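Diaminopimelate decarboxylase (Methanocaldococcus jannaschii, PDB 1TWI) catalyses the pyridoxal-phosphate-dependent decarboxylation of meso-2,6-diaminopimelate to L-lysine, the last step of lysine biosynthesis by the diaminopimelate pathway. Local coordinates at residues Phe221-Val232 with Asp244-Gly252; Ile136-Lys147 with Lys191-Val202. All coordinates share one frame; numbering follows the deposited sequence.

Contact 1: residues Phe221-Val232 with Asp244-Gly252; sequences FIEETRKVMDFV and DVNLGGGLG. With PLP (pyridoxal-5'-phosphate), chain E.
Leu247 fills the groove between Thr225 and Val228 on the inward side of helix 221-232, and its two methyls divide the work. CD1 lies 3.7 Å from Thr225 OG1, the side chains crossing at about a right angle, whereas CD2 comes 4.1 Å from Val228 CG2. A branched aliphatic chain suits this place because it can touch two helix residues at once. Val228 also serves the strand: its CG1 meets Val245 CG1 tip to tip at 4.0 Å. Helix 219-237 follows strand 202-208 and leads into strand 244-246, a beta-alpha-beta unit of the barrel that carries pyridoxal phosphate; here helix and strand run nearly antiparallel, at 151°. From the helix, Glu224 extends its chain until OE2 stands 2.7 Å from Leu247 O, so close that the acid is probably protonated. The Phe221 ring, with CG beside its backbone N (chi1 -65°), turns its edge to the glycine loop, CE1 being 3.6 Å from Gly249 O. Small residues let that loop pass between ring and cofactor: Gly250 N donates to PLP O3P over 2.9 Å at 159°, and Gly249, lacking a side chain, lets its N lie 3.7 Å from PLP C6.

Contact 2: residues Ile136-Lys147 with Lys191-Val202; sequences ISELILINETAK and KAIKMALEMEYV
Helices 136-147 and 191-198 lie side by side, pointing the same way within 12°, with their axes 10.3 Å apart at closest approach. They belong to the outer layer of the TIM-like beta/alpha barrel, over strands 130-133 and 153-160. The backbones are close at the start, Ile136 facing Ala192, and close again where the second segment leaves its helix at Met199 and crosses toward the first helix, bringing Tyr201 beside Asn143.

Alanine suits positions 192 and 196, since its small side chain lets a large neighbour settle against the helix. Ile136 uses all its branches: CG1 rests on Ala192 CB, CD1 on the aliphatic part of Lys191, and CG2 meets Met195 CE at 3.6 Å, the two side chains crossing at about a right angle. Leu139 swings CG anti to its backbone N (chi1 174°), spreading its methyls over the second helix; CD1 lies 3.7 Å from Ala196 CB, and CD2 is as near as 3.3 Å to Ala192 O. From the helix end Met199 comes to meet it tip to tip, SD 3.7 Å from Leu139 CG, its unbranched, extended chain long enough to span the gap. Further in, Ile142 CG2 touches Val202 CG1 at 4.0 Å, joining the helix to the start of strand 202-208.

On the first helix's final turn, Ala146 is small enough for the backbone of Tyr201 to come close, with CB only 3.3 Å from Tyr201 O. The neighbouring lysine is more exposed, yet its aliphatic root serves as a lid on the aromatic ring: Lys147 CB stands 3.6 Å from the Tyr201 ring centroid, 9° off the ring normal, a CH-pi contact over the face.

How the contacts relate
Both contacts belong to the same barrel domain, their centres 24 Å apart, and they follow one another along the chain, contact 2 closing before contact 1 opens. Strand 202-208 connects them: Val202, at its start, packs in contact 2, and Val207, near its end, lies against Val228, Val232 and Val245 of contact 1. The outer helices also touch directly, Phe231 CE2 being 3.8 Å from Ile193 CD1. Their surroundings differ. Contact 1 reaches the cofactor, whose hydrogen-bonding partners also include Ser213, Gly292, Arg293 and Tyr387. Contact 2 lies away from the cofactor and substrate sites, and its helix 136-147 instead meets the second subunit, Ser137 bonding to His308 of that chain.

Contact 1: residues Phe221-Val232 with Asp244-Gly252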
loop_
_atom_site.group_PDB
_atom_site.type_symbol
_atom_site.label_atom_id
_atom_site.label_comp_id
_atom_site.label_asym_id
_atom_site.label_seq_id
_atom_site.Cartn_x
_atom_site.Cartn_y
_atom_site.Cartn_z
ATOM N N PHE A 221 28.510 -1.241 -0.936
ATOM C CA PHE A 221 28.716 -2.104 -2.095
ATOM C C PHE A 221 30.120 -2.688 -2.142
ATOM O O PHE A 221 30.301 -3.867 -2.483
ATOM C CB PHE A 221 28.430 -1.357 -3.403
ATOM C CG PHE A 221 26.996 -0.957 -3.539
ATOM C CD1 PHE A 221 26.008 -1.924 -3.700
ATOM C CD2 PHE A 221 26.631 0.358 -3.432
ATOM C CE1 PHE A 221 24.680 -1.583 -3.738
ATOM C CE2 PHE A 221 25.271 0.742 -3.468
ATOM C CZ PHE A 221 24.300 -0.222 -3.623
ATOM N N ILE A 222 31.124 -1.871 -1.855
ATOM C CA ILE A 222 32.492 -2.392 -1.823
ATOM C C ILE A 222 32.550 -3.518 -0.744
ATOM O O ILE A 222 33.066 -4.598 -0.999
ATOM C CB ILE A 222 33.519 -1.257 -1.398
ATOM C CG1 ILE A 222 33.607 -0.178 -2.474
ATOM C CG2 ILE A 222 34.908 -1.849 -1.205
ATOM C CD1 ILE A 222 34.261 1.158 -1.999
ATOM N N GLU A 223 32.012 -3.267 0.445
ATOM C CA GLU A 223 32.073 -4.269 1.518
ATOM C C GLU A 223 31.296 -5.545 1.132
ATOM O O GLU A 223 31.736 -6.654 1.414
ATOM C CB GLU A 223 31.524 -3.669 2.827
ATOM C CG GLU A 223 31.500 -4.648 4.019
ATOM C CD GLU A 223 32.894 -5.008 4.535
ATOM O OE1 GLU A 223 33.914 -4.374 4.121
ATOM O OE2 GLU A 223 32.954 -5.935 5.380
ATOM N N GLU A 224 30.127 -5.374 0.522
ATOM C CA GLU A 224 29.372 -6.536 0.023
ATOM C C GLU A 224 30.254 -7.300 -0.971
ATOM O O GLU A 224 30.386 -8.530 -0.908
ATOM C CB GLU A 224 28.092 -6.074 -0.742
ATOM C CG GLU A 224 27.411 -7.229 -1.567
ATOM C CD GLU A 224 26.377 -6.746 -2.593
ATOM O OE1 GLU A 224 26.316 -5.505 -2.897
ATOM O OE2 GLU A 224 25.640 -7.604 -3.139
ATOM N N THR A 225 30.898 -6.582 -1.887
ATOM C CA THR A 225 31.677 -7.300 -2.906
ATOM C C THR A 225 32.853 -8.068 -2.302
ATOM O O THR A 225 33.107 -9.242 -2.667
ATOM C CB THR A 225 32.180 -6.321 -4.010
ATOM O OG1 THR A 225 31.052 -5.654 -4.605
ATOM C CG2 THR A 225 32.860 -7.066 -5.093
ATOM N N ARG A 226 33.534 -7.422 -1.348
ATOM C CA ARG A 226 34.643 -8.088 -0.707
ATOM C C ARG A 226 34.154 -9.364 0.018
ATOM O O ARG A 226 34.756 -10.412 -0.097
ATOM C CB ARG A 226 35.270 -7.193 0.348
ATOM C CG ARG A 226 35.952 -5.899 -0.197
ATOM C CD ARG A 226 36.572 -5.119 0.976
ATOM N NE ARG A 226 37.350 -3.960 0.537
ATOM C CZ ARG A 226 37.951 -3.100 1.364
ATOM N NH1 ARG A 226 37.844 -3.281 2.699
ATOM N NH2 ARG A 226 38.712 -2.104 0.854
ATOM N N LYS A 227 33.074 -9.251 0.777
ATOM C CA LYS A 227 32.659 -10.418 1.570
ATOM C C LYS A 227 32.032 -11.558 0.764
ATOM O O LYS A 227 32.139 -12.747 1.147
ATOM C CB LYS A 227 31.791 -9.934 2.720
ATOM C CG LYS A 227 32.561 -8.910 3.613
ATOM C CD LYS A 227 33.708 -9.645 4.299
ATOM C CE LYS A 227 34.795 -8.669 4.853
ATOM N NZ LYS A 227 34.379 -8.035 6.082
ATOM N N VAL A 228 31.410 -11.196 -0.363
ATOM C CA VAL A 228 30.856 -12.196 -1.257
ATOM C C VAL A 228 32.041 -12.910 -1.923
ATOM O O VAL A 228 32.098 -14.145 -1.968
ATOM C CB VAL A 228 29.932 -11.569 -2.345
ATOM C CG1 VAL A 228 29.607 -12.641 -3.437
ATOM C CG2 VAL A 228 28.619 -11.076 -1.685
ATOM N N MET A 229 33.015 -12.153 -2.404
ATOM C CA MET A 229 34.156 -12.798 -3.018
ATOM C C MET A 229 34.961 -13.633 -1.999
ATOM O O MET A 229 35.517 -14.699 -2.357
ATOM C CB MET A 229 35.052 -11.739 -3.736
ATOM C CG MET A 229 34.399 -11.131 -5.012
ATOM S SD MET A 229 33.855 -12.388 -6.243
ATOM C CE MET A 229 35.434 -12.821 -7.054
ATOM N N ASP A 230 35.064 -13.153 -0.752
ATOM C CA ASP A 230 35.761 -13.937 0.259
ATOM C C ASP A 230 35.056 -15.296 0.367
ATOM O O ASP A 230 35.696 -16.335 0.581
ATOM C CB ASP A 230 35.683 -13.289 1.646
ATOM C CG ASP A 230 36.618 -12.062 1.805
ATOM O OD1 ASP A 230 37.474 -11.812 0.944
ATOM O OD2 ASP A 230 36.466 -11.389 2.825
ATOM N N PHE A 231 33.730 -15.301 0.255
ATOM C CA PHE A 231 33.013 -16.582 0.359
ATOM C C PHE A 231 33.279 -17.451 -0.891
ATOM O O PHE A 231 33.343 -18.693 -0.798
ATOM C CB PHE A 231 31.496 -16.356 0.601
ATOM C CG PHE A 231 30.724 -17.642 0.831
ATOM C CD1 PHE A 231 30.973 -18.405 1.964
ATOM C CD2 PHE A 231 29.802 -18.103 -0.112
ATOM C CE1 PHE A 231 30.308 -19.657 2.183
ATOM C CE2 PHE A 231 29.116 -19.362 0.080
ATOM C CZ PHE A 231 29.394 -20.116 1.250
ATOM N N VAL A 232 33.425 -16.823 -2.051
ATOM C CA VAL A 232 33.733 -17.593 -3.267
ATOM C C VAL A 232 35.106 -18.259 -3.063
ATOM O O VAL A 232 35.335 -19.409 -3.492
ATOM C CB VAL A 232 33.680 -16.674 -4.556
ATOM C CG1 VAL A 232 34.052 -17.453 -5.785
ATOM C CG2 VAL A 232 32.178 -16.182 -4.786
ATOM N N ASP A 244 28.605 -17.848 -11.627
ATOM C CA ASP A 244 27.944 -16.543 -11.584
ATOM C C ASP A 244 28.024 -15.903 -10.214
ATOM O O ASP A 244 27.777 -16.576 -9.218
ATOM C CB ASP A 244 26.401 -16.635 -11.776
ATOM C CG ASP A 244 25.951 -17.113 -13.157
ATOM O OD1 ASP A 244 26.753 -17.069 -14.108
ATOM O OD2 ASP A 244 24.743 -17.507 -13.290
ATOM N N VAL A 245 28.327 -14.614 -10.170
ATOM C CA VAL A 245 28.252 -13.843 -8.930
ATOM C C VAL A 245 27.222 -12.745 -9.246
ATOM O O VAL A 245 27.359 -11.975 -10.195
ATOM C CB VAL A 245 29.610 -13.233 -8.525
ATOM C CG1 VAL A 245 29.384 -12.184 -7.417
ATOM C CG2 VAL A 245 30.506 -14.364 -7.967
ATOM N N ASN A 246 26.153 -12.705 -8.460
ATOM C CA ASN A 246 25.071 -11.731 -8.690
ATOM C C ASN A 246 25.086 -10.855 -7.457
ATOM O O ASN A 246 24.881 -11.355 -6.337
ATOM C CB ASN A 246 23.749 -12.521 -8.852
ATOM C CG ASN A 246 22.512 -11.629 -9.010
ATOM O OD1 ASN A 246 22.514 -10.439 -8.644
ATOM N ND2 ASN A 246 21.420 -12.230 -9.530
ATOM N N LEU A 247 25.379 -9.559 -7.638
ATOM C CA LEU A 247 25.473 -8.692 -6.477
ATOM C C LEU A 247 24.224 -7.895 -6.149
ATOM O O LEU A 247 24.253 -6.978 -5.318
ATOM C CB LEU A 247 26.721 -7.776 -6.605
ATOM C CG LEU A 247 28.049 -8.597 -6.678
ATOM C CD1 LEU A 247 29.240 -7.665 -7.114
ATOM C CD2 LEU A 247 28.380 -9.233 -5.310
ATOM N N GLY A 248 23.085 -8.269 -6.754
ATOM C CA GLY A 248 21.837 -7.604 -6.345
ATOM C C GLY A 248 21.673 -6.183 -6.860
ATOM O O GLY A 248 22.365 -5.746 -7.800
ATOM N N GLY A 249 20.753 -5.442 -6.263
ATOM C CA GLY A 249 20.548 -4.078 -6.709
ATOM C C GLY A 249 20.798 -3.120 -5.546
ATOM O O GLY A 249 21.704 -3.342 -4.693
ATOM N N GLY A 250 20.036 -2.039 -5.517
ATOM C CA GLY A 250 20.138 -1.104 -4.422
ATOM C C GLY A 250 20.776 0.255 -4.719
ATOM O O GLY A 250 20.714 1.104 -3.820
ATOM N N LEU A 251 21.399 0.479 -5.898
ATOM C CA LEU A 251 21.978 1.832 -6.141
ATOM C C LEU A 251 20.886 2.924 -5.968
ATOM O O LEU A 251 19.812 2.832 -6.568
ATOM C CB LEU A 251 22.553 1.974 -7.571
ATOM C CG LEU A 251 23.305 3.293 -7.826
ATOM C CD1 LEU A 251 24.574 3.300 -6.902
ATOM C CD2 LEU A 251 23.808 3.347 -9.333
ATOM N N GLY A 252 21.177 3.954 -5.172
ATOM C CA GLY A 252 20.214 5.019 -4.912
ATOM C C GLY A 252 20.061 5.991 -6.072
ATOM O O GLY A 252 20.973 6.113 -6.870
HETATM N N1 PLP E . 17.306 -7.624 -5.901
HETATM C C2 PLP E . 16.560 -8.021 -4.806
HETATM C C2A PLP E . 16.819 -9.453 -4.278
HETATM C C3 PLP E . 15.630 -7.119 -4.296
HETATM O O3 PLP E . 14.914 -7.543 -3.222
HETATM C C4 PLP E . 15.445 -5.855 -4.790
HETATM C C4A PLP E . 14.371 -4.922 -4.135
HETATM O O4A PLP E . 13.593 -5.446 -3.403
HETATM C C5 PLP E . 16.204 -5.438 -5.907
HETATM C C6 PLP E . 17.123 -6.343 -6.415
HETATM C C5A PLP E . 16.145 -4.080 -6.590
HETATM O O4P PLP E . 16.443 -2.994 -5.675
HETATM P P PLP E . 16.572 -1.497 -6.180
HETATM O O1P PLP E . 16.849 -0.743 -4.945
HETATM O O2P PLP E . 15.230 -1.155 -6.764
HETATM O O3P PLP E . 17.667 -1.429 -7.146
#

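Contact 2: residues Ile136-Lys147 with Lys191-Val202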
loop_
_atom_site.group_PDB
_atom_site.type_symbol
_atom_site.label_atom_id
_atom_site.label_comp_id
_atom_site.label_asym_id
_atom_site.label_seq_id
_atom_site.Cartn_x
_atom_site.Cartn_y
_atom_site.Cartn_z
ATOM N N ILE A 136 17.468 -23.638 3.025
ATOM C CA ILE A 136 17.678 -25.027 2.724
ATOM C C ILE A 136 16.324 -25.674 2.359
ATOM O O ILE A 136 16.255 -26.521 1.474
ATOM C CB ILE A 136 18.376 -25.724 3.911
ATOM C CG1 ILE A 136 19.855 -25.210 3.916
ATOM C CG2 ILE A 136 18.296 -27.247 3.715
ATOM C CD1 ILE A 136 20.677 -25.490 5.231
ATOM N N SER A 137 15.258 -25.215 3.011
ATOM C CA SER A 137 13.909 -25.735 2.752
ATOM C C SER A 137 13.602 -25.556 1.262
ATOM O O SER A 137 13.099 -26.480 0.586
ATOM C CB SER A 137 12.896 -24.934 3.566
ATOM O OG SER A 137 11.575 -25.440 3.365
ATOM N N GLU A 138 13.882 -24.351 0.743
ATOM C CA GLU A 138 13.645 -24.102 -0.694
ATOM C C GLU A 138 14.521 -25.038 -1.559
ATOM O O GLU A 138 14.057 -25.629 -2.542
ATOM C CB GLU A 138 13.937 -22.622 -1.062
ATOM C CG GLU A 138 13.828 -22.355 -2.600
ATOM C CD GLU A 138 14.315 -20.968 -2.977
ATOM O OE1 GLU A 138 14.331 -20.089 -2.074
ATOM O OE2 GLU A 138 14.656 -20.772 -4.172
ATOM N N LEU A 139 15.804 -25.175 -1.209
ATOM C CA LEU A 139 16.687 -26.063 -1.990
ATOM C C LEU A 139 16.059 -27.479 -2.067
ATOM O O LEU A 139 15.988 -28.069 -3.161
ATOM C CB LEU A 139 18.109 -26.184 -1.351
ATOM C CG LEU A 139 19.042 -27.212 -2.054
ATOM C CD1 LEU A 139 19.419 -26.729 -3.458
ATOM C CD2 LEU A 139 20.325 -27.447 -1.223
ATOM N N ILE A 140 15.615 -27.999 -0.925
ATOM C CA ILE A 140 14.997 -29.347 -0.877
ATOM C C ILE A 140 13.755 -29.400 -1.790
ATOM O O ILE A 140 13.605 -30.318 -2.621
ATOM C CB ILE A 140 14.675 -29.751 0.627
ATOM C CG1 ILE A 140 16.011 -29.890 1.401
ATOM C CG2 ILE A 140 13.847 -31.115 0.713
ATOM C CD1 ILE A 140 15.815 -30.117 2.888
ATOM N N LEU A 141 12.909 -28.382 -1.718
ATOM C CA LEU A 141 11.722 -28.373 -2.552
ATOM C C LEU A 141 12.072 -28.298 -4.027
ATOM O O LEU A 141 11.454 -28.968 -4.888
ATOM C CB LEU A 141 10.794 -27.206 -2.134
ATOM C CG LEU A 141 9.605 -26.958 -3.090
ATOM C CD1 LEU A 141 8.648 -28.165 -3.073
ATOM C CD2 LEU A 141 8.843 -25.699 -2.609
ATOM N N ILE A 142 13.089 -27.508 -4.374
ATOM C CA ILE A 142 13.458 -27.415 -5.789
ATOM C C ILE A 142 14.001 -28.767 -6.306
ATOM O O ILE A 142 13.663 -29.205 -7.422
ATOM C CB ILE A 142 14.572 -26.334 -6.019
ATOM C CG1 ILE A 142 13.963 -24.914 -5.843
ATOM C CG2 ILE A 142 15.200 -26.497 -7.379
ATOM C CD1 ILE A 142 15.074 -23.783 -5.698
ATOM N N ASN A 143 14.858 -29.417 -5.515
ATOM C CA ASN A 143 15.445 -30.690 -5.964
ATOM C C ASN A 143 14.291 -31.746 -6.090
ATOM O O ASN A 143 14.257 -32.515 -7.041
ATOM C CB ASN A 143 16.501 -31.150 -4.935
ATOM C CG ASN A 143 17.145 -32.453 -5.299
ATOM O OD1 ASN A 143 16.986 -33.428 -4.566
ATOM N ND2 ASN A 143 17.877 -32.496 -6.414
ATOM N N GLU A 144 13.364 -31.763 -5.129
ATOM C CA GLU A 144 12.244 -32.721 -5.188
ATOM C C GLU A 144 11.348 -32.422 -6.412
ATOM O O GLU A 144 10.885 -33.330 -7.098
ATOM C CB GLU A 144 11.405 -32.645 -3.904
ATOM C CG GLU A 144 12.002 -33.367 -2.676
ATOM C CD GLU A 144 11.311 -32.924 -1.365
ATOM O OE1 GLU A 144 11.710 -33.395 -0.258
ATOM O OE2 GLU A 144 10.360 -32.087 -1.447
ATOM N N THR A 145 11.103 -31.142 -6.699
ATOM C CA THR A 145 10.254 -30.780 -7.839
ATOM C C THR A 145 10.929 -31.092 -9.175
ATOM O O THR A 145 10.297 -31.618 -10.131
ATOM C CB THR A 145 9.878 -29.286 -7.733
ATOM O OG1 THR A 145 9.232 -29.100 -6.470
ATOM C CG2 THR A 145 8.954 -28.881 -8.867
ATOM N N ALA A 146 12.218 -30.777 -9.253
ATOM C CA ALA A 146 12.998 -31.077 -10.452
ATOM C C ALA A 146 12.941 -32.614 -10.657
ATOM O O ALA A 146 12.808 -33.100 -11.788
ATOM C CB ALA A 146 14.496 -30.610 -10.236
ATOM N N LYS A 147 13.097 -33.369 -9.573
ATOM C CA LYS A 147 13.029 -34.848 -9.673
ATOM C C LYS A 147 11.633 -35.260 -10.239
ATOM O O LYS A 147 11.552 -36.093 -11.151
ATOM C CB LYS A 147 13.199 -35.488 -8.306
ATOM C CG LYS A 147 13.098 -37.027 -8.313
ATOM C CD LYS A 147 13.070 -37.532 -6.870
ATOM C CE LYS A 147 13.260 -39.079 -6.716
ATOM N NZ LYS A 147 13.240 -39.441 -5.232
ATOM N N LYS A 191 26.785 -25.156 4.178
ATOM C CA LYS A 191 26.011 -26.409 4.335
ATOM C C LYS A 191 25.000 -26.579 3.168
ATOM O O LYS A 191 24.888 -27.661 2.574
ATOM C CB LYS A 191 25.274 -26.387 5.664
ATOM C CG LYS A 191 24.392 -27.603 5.987
ATOM C CD LYS A 191 23.762 -27.315 7.373
ATOM C CE LYS A 191 22.336 -27.860 7.467
ATOM N NZ LYS A 191 22.243 -29.294 7.825
ATOM N N ALA A 192 24.300 -25.492 2.819
ATOM C CA ALA A 192 23.321 -25.568 1.739
ATOM C C ALA A 192 23.975 -25.924 0.406
ATOM O O ALA A 192 23.475 -26.767 -0.361
ATOM C CB ALA A 192 22.535 -24.217 1.610
ATOM N N ILE A 193 25.084 -25.273 0.090
ATOM C CA ILE A 193 25.717 -25.556 -1.177
ATOM C C ILE A 193 26.300 -26.982 -1.201
ATOM O O ILE A 193 26.263 -27.644 -2.252
ATOM C CB ILE A 193 26.835 -24.494 -1.487
ATOM C CG1 ILE A 193 26.158 -23.132 -1.722
ATOM C CG2 ILE A 193 27.721 -24.941 -2.676
ATOM C CD1 ILE A 193 27.115 -22.011 -1.785
ATOM N N LYS A 194 26.858 -27.454 -0.084
ATOM C CA LYS A 194 27.408 -28.820 -0.117
ATOM C C LYS A 194 26.235 -29.823 -0.260
ATOM O O LYS A 194 26.376 -30.849 -0.934
ATOM C CB LYS A 194 28.235 -29.072 1.162
ATOM C CG LYS A 194 29.664 -28.544 0.987
ATOM C CD LYS A 194 30.541 -28.825 2.206
ATOM C CE LYS A 194 31.966 -28.484 1.855
ATOM N NZ LYS A 194 32.921 -28.915 2.934
ATOM N N MET A 195 25.098 -29.513 0.372
ATOM C CA MET A 195 23.901 -30.356 0.216
ATOM C C MET A 195 23.489 -30.393 -1.248
ATOM O O MET A 195 23.184 -31.460 -1.808
ATOM C CB MET A 195 22.716 -29.801 1.046
ATOM C CG MET A 195 22.896 -30.001 2.550
ATOM S SD MET A 195 21.384 -29.562 3.477
ATOM C CE MET A 195 20.065 -30.088 2.270
ATOM N N ALA A 196 23.462 -29.222 -1.903
ATOM C CA ALA A 196 23.052 -29.204 -3.300
ATOM C C ALA A 196 23.993 -30.023 -4.180
ATOM O O ALA A 196 23.552 -30.609 -5.158
ATOM C CB ALA A 196 22.996 -27.737 -3.851
ATOM N N LEU A 197 25.282 -30.026 -3.868
ATOM C CA LEU A 197 26.211 -30.792 -4.729
ATOM C C LEU A 197 25.964 -32.301 -4.617
ATOM O O LEU A 197 26.297 -33.036 -5.539
ATOM C CB LEU A 197 27.661 -30.461 -4.369
ATOM C CG LEU A 197 28.020 -29.011 -4.729
ATOM C CD1 LEU A 197 29.288 -28.583 -4.029
ATOM C CD2 LEU A 197 28.161 -28.881 -6.182
ATOM N N GLU A 198 25.380 -32.747 -3.508
ATOM C CA GLU A 198 25.052 -34.161 -3.314
ATOM C C GLU A 198 23.680 -34.481 -3.912
ATOM O O GLU A 198 23.374 -35.629 -4.194
ATOM C CB GLU A 198 25.075 -34.541 -1.829
ATOM C CG GLU A 198 26.478 -34.380 -1.214
ATOM C CD GLU A 198 27.625 -34.911 -2.136
ATOM O OE1 GLU A 198 27.762 -36.156 -2.256
ATOM O OE2 GLU A 198 28.394 -34.080 -2.746
ATOM N N MET A 199 22.851 -33.467 -4.148
ATOM C CA MET A 199 21.534 -33.731 -4.735
ATOM C C MET A 199 21.690 -34.071 -6.208
ATOM O O MET A 199 22.583 -33.561 -6.849
ATOM C CB MET A 199 20.646 -32.504 -4.578
ATOM C CG MET A 199 20.160 -32.390 -3.181
ATOM S SD MET A 199 19.430 -30.787 -2.950
ATOM C CE MET A 199 18.864 -31.005 -1.333
ATOM N N GLU A 200 20.803 -34.906 -6.756
ATOM C CA GLU A 200 20.925 -35.292 -8.148
ATOM C C GLU A 200 20.176 -34.453 -9.128
ATOM O O GLU A 200 20.428 -34.566 -10.328
ATOM C CB GLU A 200 20.461 -36.745 -8.313
ATOM C CG GLU A 200 21.067 -37.640 -7.249
ATOM C CD GLU A 200 20.765 -39.148 -7.467
ATOM O OE1 GLU A 200 19.560 -39.524 -7.608
ATOM O OE2 GLU A 200 21.737 -39.943 -7.501
ATOM N N TYR A 201 19.252 -33.610 -8.669
ATOM C CA TYR A 201 18.464 -32.840 -9.625
ATOM C C TYR A 201 18.671 -31.339 -9.638
ATOM O O TYR A 201 17.819 -30.626 -10.119
ATOM C CB TYR A 201 16.945 -33.167 -9.452
ATOM C CG TYR A 201 16.674 -34.668 -9.484
ATOM C CD1 TYR A 201 16.872 -35.442 -8.354
ATOM C CD2 TYR A 201 16.343 -35.313 -10.674
ATOM C CE1 TYR A 201 16.760 -36.838 -8.412
ATOM C CE2 TYR A 201 16.220 -36.702 -10.740
ATOM C CZ TYR A 201 16.436 -37.450 -9.607
ATOM O OH TYR A 201 16.333 -38.839 -9.624
ATOM N N VAL A 202 19.795 -30.858 -9.117
ATOM C CA VAL A 202 20.046 -29.403 -9.156
ATOM C C VAL A 202 21.486 -29.283 -9.636
ATOM O O VAL A 202 22.277 -30.218 -9.481
ATOM C CB VAL A 202 19.856 -28.669 -7.760
ATOM C CG1 VAL A 202 18.401 -28.880 -7.228
ATOM C CG2 VAL A 202 20.897 -29.183 -6.707
#